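Side-chain contacts in transcriptional regulator, LuxR family (Burkholderia thailandensis, PDB 3MQQ), which probably binds DNA and regulates transcription, and is represented here by its PAS domain, one part of the longer regulator: residues B[37-40]-B[41-45]; B[28-31]-B[32-36]; B[65-68]-B[69-73]. All coordinates share one frame; numbering follows the deposited sequence.

Contact 1 of 3, residues B[37-40]-B[41-45]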
loop_
_atom_site.group_PDB
_atom_site.type_symbol
_atom_site.label_atom_id
_atom_site.label_comp_id
_atom_site.label_asym_id
_atom_site.label_seq_id
_atom_site.Cartn_x
_atom_site.Cartn_y
_atom_site.Cartn_z
ATOM N N CYS B 37 -17.452 -7.555 1.314
ATOM C CA CYS B 37 -18.303 -7.815 0.152
ATOM C C CYS B 37 -17.496 -8.512 -0.939
ATOM O O CYS B 37 -16.357 -8.907 -0.700
ATOM C CB CYS B 37 -18.870 -6.507 -0.379
ATOM S SG CYS B 37 -17.592 -5.318 -0.814
ATOM N N ALA B 38 -18.097 -8.675 -2.116
ATOM C CA ALA B 38 -17.383 -9.216 -3.279
ATOM C C ALA B 38 -16.801 -8.098 -4.132
ATOM O O ALA B 38 -17.311 -6.978 -4.127
ATOM C CB ALA B 38 -18.300 -10.054 -4.105
ATOM N N ARG B 39 -15.749 -8.404 -4.889
ATOM C CA ARG B 39 -15.207 -7.418 -5.826
ATOM C C ARG B 39 -16.300 -6.909 -6.763
ATOM O O ARG B 39 -16.365 -5.718 -7.057
ATOM C CB ARG B 39 -14.077 -8.027 -6.666
ATOM C CG ARG B 39 -12.739 -8.201 -5.973
ATOM C CD ARG B 39 -11.656 -8.562 -7.020
ATOM N NE ARG B 39 -11.714 -7.705 -8.208
ATOM C CZ ARG B 39 -11.738 -8.144 -9.462
ATOM N NH1 ARG B 39 -11.687 -9.446 -9.725
ATOM N NH2 ARG B 39 -11.796 -7.273 -10.463
ATOM N N ALA B 40 -17.162 -7.821 -7.215
ATOM C CA ALA B 40 -18.291 -7.466 -8.077
ATOM C C ALA B 40 -19.183 -6.397 -7.445
ATOM O O ALA B 40 -19.799 -5.612 -8.166
ATOM C CB ALA B 40 -19.113 -8.696 -8.413
ATOM N N ASP B 41 -19.273 -6.371 -6.117
ATOM C CA ASP B 41 -20.082 -5.346 -5.424
ATOM C C ASP B 41 -19.447 -3.957 -5.507
ATOM O O ASP B 41 -20.135 -2.954 -5.360
ATOM C CB ASP B 41 -20.335 -5.705 -3.952
ATOM C CG ASP B 41 -21.168 -6.979 -3.784
ATOM O OD1 ASP B 41 -22.213 -7.136 -4.464
ATOM O OD2 ASP B 41 -20.771 -7.830 -2.963
ATOM N N LEU B 42 -18.137 -3.911 -5.754
ATOM C CA LEU B 42 -17.393 -2.657 -5.698
ATOM C C LEU B 42 -17.087 -2.076 -7.064
ATOM O O LEU B 42 -16.923 -0.865 -7.204
ATOM C CB LEU B 42 -16.101 -2.824 -4.873
ATOM C CG LEU B 42 -16.347 -3.031 -3.372
ATOM C CD1 LEU B 42 -15.148 -3.643 -2.693
ATOM C CD2 LEU B 42 -16.683 -1.679 -2.762
ATOM N N ILE B 43 -16.975 -2.932 -8.066
ATOM C CA ILE B 43 -16.679 -2.460 -9.410
ATOM C C ILE B 43 -17.802 -1.566 -9.939
ATOM O O ILE B 43 -18.961 -1.980 -10.068
ATOM C CB ILE B 43 -16.436 -3.623 -10.373
ATOM C CG1 ILE B 43 -15.276 -4.479 -9.857
ATOM C CG2 ILE B 43 -16.191 -3.106 -11.796
ATOM C CD1 ILE B 43 -13.966 -3.758 -9.770
ATOM N N GLY B 44 -17.439 -0.325 -10.238
ATOM C CA GLY B 44 -18.389 0.646 -10.759
ATOM C C GLY B 44 -19.188 1.277 -9.646
ATOM O O GLY B 44 -20.189 1.909 -9.896
ATOM N N ARG B 45 -18.737 1.095 -8.408
ATOM C CA ARG B 45 -19.360 1.731 -7.247
ATOM C C ARG B 45 -18.697 3.068 -6.921
ATOM O O ARG B 45 -17.447 3.144 -6.903
ATOM C CB ARG B 45 -19.286 0.769 -6.035
ATOM C CG ARG B 45 -20.288 1.079 -4.946
ATOM C CD ARG B 45 -21.729 0.686 -5.356
ATOM N NE ARG B 45 -21.931 -0.738 -5.155
ATOM C CZ ARG B 45 -23.084 -1.324 -4.844
ATOM N NH1 ARG B 45 -24.209 -0.618 -4.664
ATOM N NH2 ARG B 45 -23.122 -2.636 -4.708
#
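Cys37 meets the short helical turn that follows it with both side-chain atoms. Its CB rests 3.5 Å from Asp41 OD2, while SG, set between the backbone N and the carbonyl carbon (chi1 57°), lies 3.5 Å from Leu42 CD1. Ala38 and Asp41 then pair twice. Ala38 N donates to Asp41 OD2 at 2.9 Å in a fairly straight bond (162°), meeting the anti side of the carboxylate somewhat out of its plane; in return Asp41 N donates to Ala38 O, from above the carbonyl plane and more bent. The carboxylate reaches back because its CG stands beside the backbone N. Arg39 O accepts from Leu42 N (2.8 Å) and Ile43 N (3.0 Å), the second nearly in line with C=O. Ile43 CG1 lies 3.2 Å from Arg39 O, and the two side chains run side by side; Arg39 NE makes a weak bond to Cys27 O and NH2 a long, weak ion pair with Asp26. A type II turn from Leu42 to Arg45 leads out of the weakly bonded helix 39-42 of the PAS domain, and Leu42 and Ile43 pack on strand 23-27. Asp41 O lies in the plane of the Arg45 guanidinium, gripped side-on by NE and NH2. Asp41 thus works at both ends: its carboxylate accepts a backbone N-H ahead of the turn, and its carbonyl, probably polarised by the arginine's charge, ties the turn to the chain leaving it.

Contact 2 of 3, residues B[28-31]-B[32-36]. With EOH (ethanol), chain I.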
loop_
_atom_site.group_PDB
_atom_site.type_symbol
_atom_site.label_atom_id
_atom_site.label_comp_id
_atom_site.label_asym_id
_atom_site.label_seq_id
_atom_site.Cartn_x
_atom_site.Cartn_y
_atom_site.Cartn_z
ATOM N N ASN B 28 -8.867 -4.862 -5.888
ATOM C CA ASN B 28 -8.415 -6.199 -5.566
ATOM C C ASN B 28 -9.261 -6.892 -4.490
ATOM O O ASN B 28 -10.175 -6.269 -3.880
ATOM C CB ASN B 28 -6.898 -6.216 -5.217
ATOM C CG ASN B 28 -6.547 -5.417 -3.974
ATOM O OD1 ASN B 28 -7.410 -4.898 -3.256
ATOM N ND2 ASN B 28 -5.245 -5.330 -3.708
ATOM N N ASP B 29 -8.928 -8.166 -4.254
ATOM C CA ASP B 29 -9.653 -8.990 -3.272
ATOM C C ASP B 29 -9.491 -8.422 -1.856
ATOM O O ASP B 29 -10.407 -8.516 -1.053
ATOM C CB ASP B 29 -9.248 -10.475 -3.340
ATOM C CG ASP B 29 -10.024 -11.259 -4.397
ATOM O OD1 ASP B 29 -10.996 -10.728 -4.982
ATOM O OD2 ASP B 29 -9.698 -12.439 -4.627
ATOM N N GLU B 30 -8.324 -7.835 -1.538
ATOM C CA GLU B 30 -8.146 -7.261 -0.205
ATOM C C GLU B 30 -9.138 -6.139 0.075
ATOM O O GLU B 30 -9.654 -6.040 1.216
ATOM C CB GLU B 30 -6.698 -6.802 0.033
ATOM C CG GLU B 30 -6.359 -6.319 1.490
ATOM C CD GLU B 30 -6.638 -7.341 2.577
ATOM O OE1 GLU B 30 -6.497 -8.549 2.320
ATOM O OE2 GLU B 30 -6.973 -6.920 3.719
ATOM N N LEU B 31 -9.383 -5.282 -0.918
ATOM C CA LEU B 31 -10.393 -4.211 -0.738
ATOM C C LEU B 31 -11.763 -4.811 -0.419
ATOM O O LEU B 31 -12.458 -4.342 0.506
ATOM C CB LEU B 31 -10.484 -3.297 -1.961
ATOM C CG LEU B 31 -11.425 -2.129 -1.620
ATOM C CD1 LEU B 31 -10.722 -1.058 -0.759
ATOM C CD2 LEU B 31 -12.055 -1.532 -2.870
ATOM N N ALA B 32 -12.148 -5.842 -1.170
ATOM C CA ALA B 32 -13.389 -6.590 -0.937
ATOM C C ALA B 32 -13.441 -7.135 0.496
ATOM O O ALA B 32 -14.478 -7.047 1.162
ATOM C CB ALA B 32 -13.533 -7.717 -1.937
ATOM N N ALA B 33 -12.316 -7.686 0.954
ATOM C CA ALA B 33 -12.220 -8.258 2.294
ATOM C C ALA B 33 -12.468 -7.181 3.337
ATOM O O ALA B 33 -13.280 -7.380 4.250
ATOM C CB ALA B 33 -10.855 -8.961 2.514
ATOM N N ILE B 34 -11.804 -6.031 3.166
ATOM C CA ILE B 34 -11.919 -4.952 4.144
ATOM C C ILE B 34 -13.377 -4.521 4.267
ATOM O O ILE B 34 -13.897 -4.335 5.384
ATOM C CB ILE B 34 -11.045 -3.736 3.760
ATOM C CG1 ILE B 34 -9.545 -4.090 3.805
ATOM C CG2 ILE B 34 -11.375 -2.532 4.649
ATOM C CD1 ILE B 34 -8.638 -3.072 3.087
ATOM N N PHE B 35 -14.044 -4.393 3.122
ATOM C CA PHE B 35 -15.419 -3.895 3.101
ATOM C C PHE B 35 -16.498 -4.976 3.180
ATOM O O PHE B 35 -17.689 -4.701 3.018
ATOM C CB PHE B 35 -15.611 -2.903 1.944
ATOM C CG PHE B 35 -14.933 -1.597 2.197
ATOM C CD1 PHE B 35 -15.546 -0.622 2.986
ATOM C CD2 PHE B 35 -13.641 -1.370 1.733
ATOM C CE1 PHE B 35 -14.888 0.587 3.261
ATOM C CE2 PHE B 35 -12.987 -0.174 1.980
ATOM C CZ PHE B 35 -13.614 0.802 2.768
ATOM N N ARG B 36 -16.055 -6.198 3.471
ATOM C CA ARG B 36 -16.932 -7.355 3.673
ATOM C C ARG B 36 -17.941 -7.570 2.555
ATOM O O ARG B 36 -19.139 -7.778 2.816
ATOM C CB ARG B 36 -17.679 -7.251 5.020
ATOM C CG ARG B 36 -16.829 -6.852 6.207
ATOM C CD ARG B 36 -15.801 -7.910 6.619
ATOM N NE ARG B 36 -15.213 -7.641 7.939
ATOM C CZ ARG B 36 -13.938 -7.320 8.160
ATOM N NH1 ARG B 36 -13.070 -7.236 7.157
ATOM N NH2 ARG B 36 -13.523 -7.109 9.401
HETATM C C1 EOH I . -9.939 -7.012 5.994
HETATM C C2 EOH I . -8.668 -7.828 6.211
HETATM O O EOH I . -10.389 -6.212 7.087
#
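Leu31 lays its CD1 against the Phe35 ring one helical turn on, 3.7 Å from CE2, the leucine branch and the ring crossing at a slant. With CG opposite the backbone N (chi1 -173°), Leu31 turns its branch toward that ring, while Leu31 O sits at the ring edge, in plane, 3.4 Å from Phe35 CD2. Both side chains are buried, and Phe88 meets Phe35 edge-to-face. Backbone bonds run from Ala33 N to Asp29 O, from Ile34 N to Glu30 O and from Phe35 N to Leu31 O, with a weak one from Ala32 N to Asn28 O. Asn28 caps the start of this short PAS-domain helix, which follows strand 23-27: its OD1 accepts from Leu31 N at 3.1 Å and also from Leu16 N, and its ND2 donates to Ile14 O and Phe9 O. At the other end a Schellman motif closes the helix, with Arg36 at positive phi. Ala33 O receives Arg36 N and Arg36 NH1 from opposite faces of its plane, the latter at 2.9 Å. Arg36 NH1 also gives a bond of 2.9 Å to the oxygen of an ethanol, probably from the crystallisation liquor. The ethanol C1 lies 3.4 Å from Ile34 CA, and its C2 is 3.1 Å from Glu30 OE2. The chemistry therefore splits the turn in two: a hydrocarbon contact on one side, and at the C-terminal end a guanidinium, with the like charge of Arg82 close by, whose positive charge would probably suit the helix dipole.

Contact 3 of 3, residues B[65-68]-B[69-73]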
loop_
_atom_site.group_PDB
_atom_site.type_symbol
_atom_site.label_atom_id
_atom_site.label_comp_id
_atom_site.label_asym_id
_atom_site.label_seq_id
_atom_site.Cartn_x
_atom_site.Cartn_y
_atom_site.Cartn_z
ATOM N N SER B 65 -8.954 17.442 -2.202
ATOM C CA SER B 65 -8.579 18.255 -3.372
ATOM C C SER B 65 -7.352 19.173 -3.190
ATOM O O SER B 65 -6.362 18.983 -3.893
ATOM C CB SER B 65 -9.782 19.005 -3.957
ATOM O OG SER B 65 -10.661 18.083 -4.582
ATOM N N PRO B 66 -7.391 20.119 -2.230
ATOM C CA PRO B 66 -6.261 21.050 -2.145
ATOM C C PRO B 66 -4.948 20.418 -1.673
ATOM O O PRO B 66 -3.883 20.843 -2.107
ATOM C CB PRO B 66 -6.754 22.125 -1.160
ATOM C CG PRO B 66 -7.793 21.453 -0.353
ATOM C CD PRO B 66 -8.467 20.484 -1.283
ATOM N N VAL B 67 -5.022 19.394 -0.824
ATOM C CA VAL B 67 -3.821 18.660 -0.433
ATOM C C VAL B 67 -3.245 17.964 -1.653
ATOM O O VAL B 67 -2.039 18.012 -1.879
ATOM C CB VAL B 67 -4.098 17.631 0.701
ATOM C CG1 VAL B 67 -2.818 16.871 1.081
ATOM C CG2 VAL B 67 -4.663 18.340 1.921
HETATM N N MSE B 68 -4.112 17.312 -2.434
HETATM C CA MSE B 68 -3.645 16.567 -3.603
HETATM C C MSE B 68 -3.056 17.485 -4.669
HETATM O O MSE B 68 -2.039 17.156 -5.297
HETATM C CB MSE B 68 -4.770 15.702 -4.188
HETATM C CG MSE B 68 -4.340 14.911 -5.421
HETATM SE SE MSE B 68 -3.273 13.313 -4.968
HETATM C CE MSE B 68 -4.753 12.096 -4.583
ATOM N N ILE B 69 -3.704 18.628 -4.884
ATOM C CA ILE B 69 -3.218 19.596 -5.865
ATOM C C ILE B 69 -1.866 20.144 -5.411
ATOM O O ILE B 69 -0.913 20.153 -6.182
ATOM C CB ILE B 69 -4.212 20.738 -6.086
ATOM C CG1 ILE B 69 -5.546 20.188 -6.587
ATOM C CG2 ILE B 69 -3.636 21.768 -7.087
ATOM C CD1 ILE B 69 -6.746 21.075 -6.286
ATOM N N ALA B 70 -1.798 20.563 -4.149
ATOM C CA ALA B 70 -0.590 21.201 -3.607
ATOM C C ALA B 70 0.613 20.266 -3.519
ATOM O O ALA B 70 1.735 20.685 -3.743
ATOM C CB ALA B 70 -0.875 21.820 -2.257
ATOM N N HIS B 71 0.371 18.997 -3.192
ATOM C CA HIS B 71 1.465 18.059 -2.937
ATOM C C HIS B 71 1.620 16.906 -3.935
ATOM O O HIS B 71 2.675 16.265 -3.975
ATOM C CB HIS B 71 1.375 17.515 -1.515
ATOM C CG HIS B 71 1.301 18.583 -0.474
ATOM N ND1 HIS B 71 2.400 19.322 -0.088
ATOM C CD2 HIS B 71 0.259 19.051 0.254
ATOM C CE1 HIS B 71 2.039 20.193 0.837
ATOM N NE2 HIS B 71 0.745 20.052 1.061
ATOM N N GLY B 72 0.579 16.628 -4.717
ATOM C CA GLY B 72 0.648 15.573 -5.717
ATOM C C GLY B 72 0.371 14.184 -5.170
ATOM O O GLY B 72 0.405 13.206 -5.910
ATOM N N SER B 73 0.091 14.101 -3.871
ATOM C CA SER B 73 -0.320 12.837 -3.231
ATOM C C SER B 73 -1.097 13.163 -1.970
ATOM O O SER B 73 -1.110 14.310 -1.516
ATOM C CB SER B 73 0.873 11.916 -2.935
ATOM O OG SER B 73 1.603 12.327 -1.787
#
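The backbone from Ser65 to His71 is the last part of helix 54-71, with hydrogen bonds reaching four residues ahead. Ile69 N donates to Ser65 O at 2.9 Å, nearly in line with the carbonyl, and Ala70 N to Pro66 O and His71 N to Val67 O follow. Pro66 brings a kink, since its N makes no bond to the preceding turn. The final bond, Gly72 N to Met68 O at 2.7 Å, is bent to 139° and comes from above the carbonyl plane as Gly72 leaves helical geometry with positive phi (83°). Among the side chains, Ile69 folds over the Ser65 carbonyl, its CG1 3.1 Å and its CD1 3.2 Å from Ser65 O, because CG1 stands beside the backbone N. His71 turns its ring edge to the helix: CD2 is 3.3 Å from Val67 O and 3.9 Å from Val67 CG1, the two side chains crossing at an angle, while Ala70 CB lies over the rim of one ring face. Met68, a selenomethionine, leaves the helix with CG opposite the backbone N (chi1 180°) and then bends twice, which brings SE back to 3.5 Å from Ser73 CA. Tyr74 and Pro102 also touch this buried side chain. Beyond the segments, Arg99 NH1 binds Ile69 O and Arg95 NE binds Gly72 O. A long helix closed at a glycine and leading through Gly72 and Ser73 into strand 74-81, the outermost strand on that side within this chain, is the connector helix of the PAS fold.

How the contacts relate
Contacts 2 and 1 follow one another along the chain, their centres 9 Å apart, and they touch directly. A probable hydrogen bond of 3.0 Å runs from Cys37 N to Ala32 O, Leu42 CD1 packs 3.7 Å from Leu31 CD2, and the Arg39 side chain lies beside Asp29 and Ala32. Contact 3 sits on the opposite side of the chain's centre, about 27 Å from contact 1 and 26 Å from contact 2, centre to centre. The bound sodium ion is about 8 Å from the side chain of Met68 in contact 3, but its site is made by Ser19, Arg22, Leu103 and Ala104, outside all three contacts. The ethanol belongs to contact 2.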